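Local coordinates for Os03g0854200 protein (Oryza sativa Japonica Group, PDB 3HKM) that probably serves as a component of the RNA-degrading exosome and, in vitro, binds double-stranded DNA and single-stranded RNA and shows hydrolytic DNase and phosphorolytic RNase activities, at residues A[135-147]-A[161-173]. Sequence-based numbering, arbitrary orientation.
Sequences KHLAVAIGCGVLE and QQLKSFAHLVFPN
H136 receives P172 over one face of its imidazole: CB of the proline stands 4.0 Å from the ring centroid and 13° off its normal, a CH-pi contact displaced toward the rim. L137 then exchanges two backbone hydrogen bonds with N173, both bent. A138 packs toward helix 77-91. V139 and F171 form a straighter reciprocal pair; F171 N reaches V139 O at 2.8 Å, although from above the carbonyl plane. F171 CG lies anti to its carbonyl carbon (chi1 -46°), which turns the CD2 edge toward V139 O, 3.2 Å away and near the ring plane. A140 CB abuts V170 CB, on the face covered by helices 77-91 and 115-130, whereas V139, C143 and V145 meet helix 205-229 on the other. I141 CD1 lies 4.2 Å from F171 CE2, the two side chains crossing at about a right angle. With hydrogen-bonded pairs continuing at I141–L169 and C143–A167, strands 138-145 and 165-172 run antiparallel (156° between directions) as the central two of a four-stranded sheet in the RNase PH fold. C143 SG touches L169 CD1 at 3.8 Å. The backbone of G144 is overlain by L163, whose CD2 lies 3.3 Å from G144 C. V145 meets S165 tightly, CB to CB 3.4 Å, while S165 OG bonds to V202 O. L146 CD2 rests against L163 CG and CD1; an alanine in place of L163 would probably uncover the G144 backbone and deprive the L146 methyl of its apolar partner.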
loop_
_atom_site.group_PDB
_atom_site.type_symbol
_atom_site.label_atom_id
_atom_site.label_comp_id
_atom_site.label_asym_id
_atom_site.label_seq_id
_atom_site.Cartn_x
_atom_site.Cartn_y
_atom_site.Cartn_z
ATOM N N LYS A 135 -8.192 -12.475 0.985
ATOM C CA LYS A 135 -7.471 -13.728 1.242
ATOM C C LYS A 135 -6.581 -13.582 2.483
ATOM O O LYS A 135 -6.365 -14.528 3.238
ATOM C CB LYS A 135 -6.577 -14.099 0.052
ATOM C CG LYS A 135 -7.274 -14.411 -1.266
ATOM C CD LYS A 135 -6.235 -14.917 -2.263
ATOM C CE LYS A 135 -6.702 -14.841 -3.712
ATOM N NZ LYS A 135 -7.541 -16.011 -4.124
ATOM N N HIS A 136 -6.051 -12.380 2.665
ATOM C CA HIS A 136 -5.115 -12.072 3.737
ATOM C C HIS A 136 -4.866 -10.572 3.711
ATOM O O HIS A 136 -5.196 -9.898 2.734
ATOM C CB HIS A 136 -3.791 -12.807 3.518
ATOM C CG HIS A 136 -3.326 -12.780 2.096
ATOM N ND1 HIS A 136 -2.854 -11.634 1.491
ATOM C CD2 HIS A 136 -3.290 -13.747 1.149
ATOM C CE1 HIS A 136 -2.536 -11.900 0.236
ATOM N NE2 HIS A 136 -2.790 -13.175 0.004
ATOM N N LEU A 137 -4.290 -10.055 4.790
ATOM C CA LEU A 137 -3.861 -8.660 4.845
ATOM C C LEU A 137 -2.676 -8.406 3.910
ATOM O O LEU A 137 -1.845 -9.288 3.694
ATOM C CB LEU A 137 -3.433 -8.298 6.269
ATOM C CG LEU A 137 -4.426 -7.674 7.243
ATOM C CD1 LEU A 137 -5.753 -8.412 7.262
ATOM C CD2 LEU A 137 -3.804 -7.610 8.626
ATOM N N ALA A 138 -2.604 -7.197 3.365
ATOM C CA ALA A 138 -1.410 -6.741 2.663
ATOM C C ALA A 138 -0.711 -5.666 3.500
ATOM O O ALA A 138 -1.303 -4.638 3.827
ATOM C CB ALA A 138 -1.756 -6.213 1.284
ATOM N N VAL A 139 0.543 -5.917 3.853
ATOM C CA VAL A 139 1.336 -4.953 4.606
ATOM C C VAL A 139 2.584 -4.593 3.796
ATOM O O VAL A 139 3.452 -5.432 3.569
ATOM C CB VAL A 139 1.693 -5.494 6.027
ATOM C CG1 VAL A 139 2.856 -4.734 6.629
ATOM C CG2 VAL A 139 0.486 -5.412 6.941
ATOM N N ALA A 140 2.656 -3.346 3.339
ATOM C CA ALA A 140 3.734 -2.918 2.452
ATOM C C ALA A 140 4.754 -2.049 3.177
ATOM O O ALA A 140 4.399 -1.291 4.071
ATOM C CB ALA A 140 3.170 -2.173 1.252
ATOM N N ILE A 141 6.021 -2.160 2.786
ATOM C CA ILE A 141 7.086 -1.368 3.395
ATOM C C ILE A 141 8.117 -0.928 2.357
ATOM O O ILE A 141 8.632 -1.753 1.601
ATOM C CB ILE A 141 7.816 -2.150 4.511
ATOM C CG1 ILE A 141 6.842 -2.561 5.621
ATOM C CG2 ILE A 141 8.955 -1.323 5.077
ATOM C CD1 ILE A 141 7.474 -3.404 6.709
ATOM N N GLY A 142 8.408 0.368 2.328
ATOM C CA GLY A 142 9.453 0.901 1.473
ATOM C C GLY A 142 10.817 0.717 2.117
ATOM O O GLY A 142 11.090 1.268 3.173
ATOM N N CYS A 143 11.667 -0.085 1.489
ATOM C CA CYS A 143 12.993 -0.370 2.025
ATOM C C CYS A 143 14.039 0.350 1.206
ATOM O O CYS A 143 14.004 0.304 -0.015
ATOM C CB CYS A 143 13.285 -1.866 1.962
ATOM S SG CYS A 143 11.969 -2.929 2.540
ATOM N N GLY A 144 14.967 1.016 1.879
ATOM C CA GLY A 144 16.069 1.680 1.210
ATOM C C GLY A 144 17.343 0.920 1.489
ATOM O O GLY A 144 17.499 0.334 2.558
ATOM N N VAL A 145 18.259 0.901 0.532
ATOM C CA VAL A 145 19.536 0.236 0.765
ATOM C C VAL A 145 20.684 1.239 0.780
ATOM O O VAL A 145 20.871 2.006 -0.169
ATOM C CB VAL A 145 19.821 -0.881 -0.259
ATOM C CG1 VAL A 145 20.934 -1.776 0.263
ATOM C CG2 VAL A 145 18.561 -1.693 -0.526
ATOM N N LEU A 146 21.443 1.223 1.874
ATOM C CA LEU A 146 22.540 2.159 2.076
ATOM C C LEU A 146 23.831 1.706 1.403
ATOM O O LEU A 146 24.001 0.528 1.094
ATOM C CB LEU A 146 22.781 2.380 3.569
ATOM C CG LEU A 146 21.632 3.063 4.310
ATOM C CD1 LEU A 146 21.975 3.247 5.782
ATOM C CD2 LEU A 146 21.312 4.394 3.645
ATOM N N GLU A 147 24.729 2.666 1.202
ATOM C CA GLU A 147 26.015 2.472 0.522
ATOM C C GLU A 147 26.631 1.064 0.597
ATOM O O GLU A 147 26.886 0.443 -0.439
ATOM C CB GLU A 147 27.024 3.527 1.000
ATOM C CG GLU A 147 26.843 3.962 2.457
ATOM C CD GLU A 147 25.803 5.071 2.634
ATOM O OE1 GLU A 147 25.713 5.635 3.749
ATOM O OE2 GLU A 147 25.081 5.382 1.661
ATOM N N GLN A 161 16.008 10.549 -2.145
ATOM C CA GLN A 161 16.880 11.356 -3.007
ATOM C C GLN A 161 18.355 11.051 -2.743
ATOM O O GLN A 161 19.237 11.493 -3.479
ATOM C CB GLN A 161 16.599 12.857 -2.795
ATOM C CG GLN A 161 17.747 13.815 -3.173
ATOM C CD GLN A 161 17.548 14.551 -4.507
ATOM O OE1 GLN A 161 16.998 14.003 -5.461
ATOM N NE2 GLN A 161 18.013 15.801 -4.572
ATOM N N GLN A 162 18.622 10.284 -1.694
ATOM C CA GLN A 162 19.991 9.964 -1.326
ATOM C C GLN A 162 20.388 8.584 -1.834
ATOM O O GLN A 162 21.352 8.444 -2.590
ATOM C CB GLN A 162 20.175 10.053 0.194
ATOM C CG GLN A 162 20.177 11.490 0.754
ATOM C CD GLN A 162 20.174 11.546 2.287
ATOM O OE1 GLN A 162 19.283 10.998 2.950
ATOM N NE2 GLN A 162 21.173 12.223 2.852
ATOM N N LEU A 163 19.634 7.567 -1.433
ATOM C CA LEU A 163 20.004 6.183 -1.718
ATOM C C LEU A 163 20.000 5.822 -3.207
ATOM O O LEU A 163 19.467 6.567 -4.034
ATOM C CB LEU A 163 19.109 5.224 -0.935
ATOM C CG LEU A 163 19.404 5.081 0.560
ATOM C CD1 LEU A 163 19.263 6.403 1.280
ATOM C CD2 LEU A 163 18.485 4.033 1.170
ATOM N N LYS A 164 20.601 4.670 -3.524
ATOM C CA LYS A 164 20.712 4.179 -4.900
ATOM C C LYS A 164 19.934 2.890 -5.130
ATOM O O LYS A 164 19.740 2.466 -6.261
ATOM C CB LYS A 164 22.179 3.952 -5.285
ATOM C CG LYS A 164 22.833 5.119 -6.027
ATOM C CD LYS A 164 23.862 4.598 -7.030
ATOM C CE LYS A 164 24.910 3.688 -6.367
ATOM N NZ LYS A 164 25.468 2.650 -7.310
ATOM N N SER A 165 19.507 2.262 -4.041
ATOM C CA SER A 165 18.780 1.007 -4.108
ATOM C C SER A 165 17.549 1.115 -3.240
ATOM O O SER A 165 17.576 1.748 -2.190
ATOM C CB SER A 165 19.640 -0.149 -3.582
ATOM O OG SER A 165 20.893 -0.244 -4.237
ATOM N N PHE A 166 16.465 0.492 -3.681
ATOM C CA PHE A 166 15.346 0.259 -2.782
ATOM C C PHE A 166 14.257 -0.652 -3.342
ATOM O O PHE A 166 14.209 -0.935 -4.534
ATOM C CB PHE A 166 14.783 1.570 -2.208
ATOM C CG PHE A 166 14.276 2.532 -3.234
ATOM C CD1 PHE A 166 14.976 3.698 -3.510
ATOM C CD2 PHE A 166 13.080 2.295 -3.891
ATOM C CE1 PHE A 166 14.501 4.602 -4.442
ATOM C CE2 PHE A 166 12.594 3.196 -4.828
ATOM C CZ PHE A 166 13.306 4.353 -5.103
ATOM N N ALA A 167 13.401 -1.126 -2.450
ATOM C CA ALA A 167 12.393 -2.099 -2.808
ATOM C C ALA A 167 11.065 -1.715 -2.179
ATOM O O ALA A 167 11.016 -1.235 -1.057
ATOM C CB ALA A 167 12.819 -3.476 -2.339
ATOM N N HIS A 168 9.986 -1.911 -2.920
ATOM C CA HIS A 168 8.662 -1.857 -2.329
ATOM C C HIS A 168 8.234 -3.283 -2.050
ATOM O O HIS A 168 7.972 -4.040 -2.977
ATOM C CB HIS A 168 7.668 -1.193 -3.277
ATOM C CG HIS A 168 7.899 0.275 -3.465
ATOM N ND1 HIS A 168 7.456 0.962 -4.575
ATOM C CD2 HIS A 168 8.538 1.183 -2.690
ATOM C CE1 HIS A 168 7.805 2.234 -4.470
ATOM N NE2 HIS A 168 8.461 2.394 -3.336
ATOM N N LEU A 169 8.191 -3.663 -0.777
ATOM C CA LEU A 169 7.768 -5.017 -0.428
ATOM C C LEU A 169 6.368 -5.010 0.165
ATOM O O LEU A 169 5.985 -4.092 0.888
ATOM C CB LEU A 169 8.749 -5.684 0.544
ATOM C CG LEU A 169 10.226 -5.734 0.126
ATOM C CD1 LEU A 169 11.077 -6.359 1.228
ATOM C CD2 LEU A 169 10.427 -6.457 -1.205
ATOM N N VAL A 170 5.598 -6.035 -0.171
ATOM C CA VAL A 170 4.285 -6.204 0.412
ATOM C C VAL A 170 4.099 -7.657 0.824
ATOM O O VAL A 170 4.197 -8.582 0.020
ATOM C CB VAL A 170 3.143 -5.594 -0.472
ATOM C CG1 VAL A 170 3.654 -5.258 -1.864
ATOM C CG2 VAL A 170 1.895 -6.473 -0.484
ATOM N N PHE A 171 3.897 -7.827 2.122
ATOM C CA PHE A 171 3.858 -9.136 2.733
ATOM C C PHE A 171 2.419 -9.517 3.012
ATOM O O PHE A 171 1.607 -8.661 3.362
ATOM C CB PHE A 171 4.662 -9.120 4.032
ATOM C CG PHE A 171 6.002 -8.451 3.913
ATOM C CD1 PHE A 171 7.155 -9.200 3.739
ATOM C CD2 PHE A 171 6.112 -7.075 3.977
ATOM C CE1 PHE A 171 8.389 -8.588 3.634
ATOM C CE2 PHE A 171 7.346 -6.461 3.871
ATOM C CZ PHE A 171 8.483 -7.223 3.699
ATOM N N PRO A 172 2.101 -10.810 2.853
ATOM C CA PRO A 172 0.806 -11.400 3.186
ATOM C C PRO A 172 0.776 -11.667 4.672
ATOM O O PRO A 172 1.798 -12.071 5.212
ATOM C CB PRO A 172 0.827 -12.741 2.441
ATOM C CG PRO A 172 2.129 -12.773 1.659
ATOM C CD PRO A 172 3.040 -11.816 2.337
ATOM N N ASN A 173 -0.360 -11.441 5.325
ATOM C CA ASN A 173 -0.460 -11.670 6.762
ATOM C C ASN A 173 -1.819 -12.239 7.153
ATOM O O ASN A 173 -2.852 -11.655 6.822
ATOM C CB ASN A 173 -0.184 -10.375 7.531
ATOM C CG ASN A 173 0.120 -10.618 8.996
ATOM O OD1 ASN A 173 1.281 -10.615 9.412
ATOM N ND2 ASN A 173 -0.920 -10.836 9.785
HETATM O O HOH W 1 22.689 2.959 -1.635
#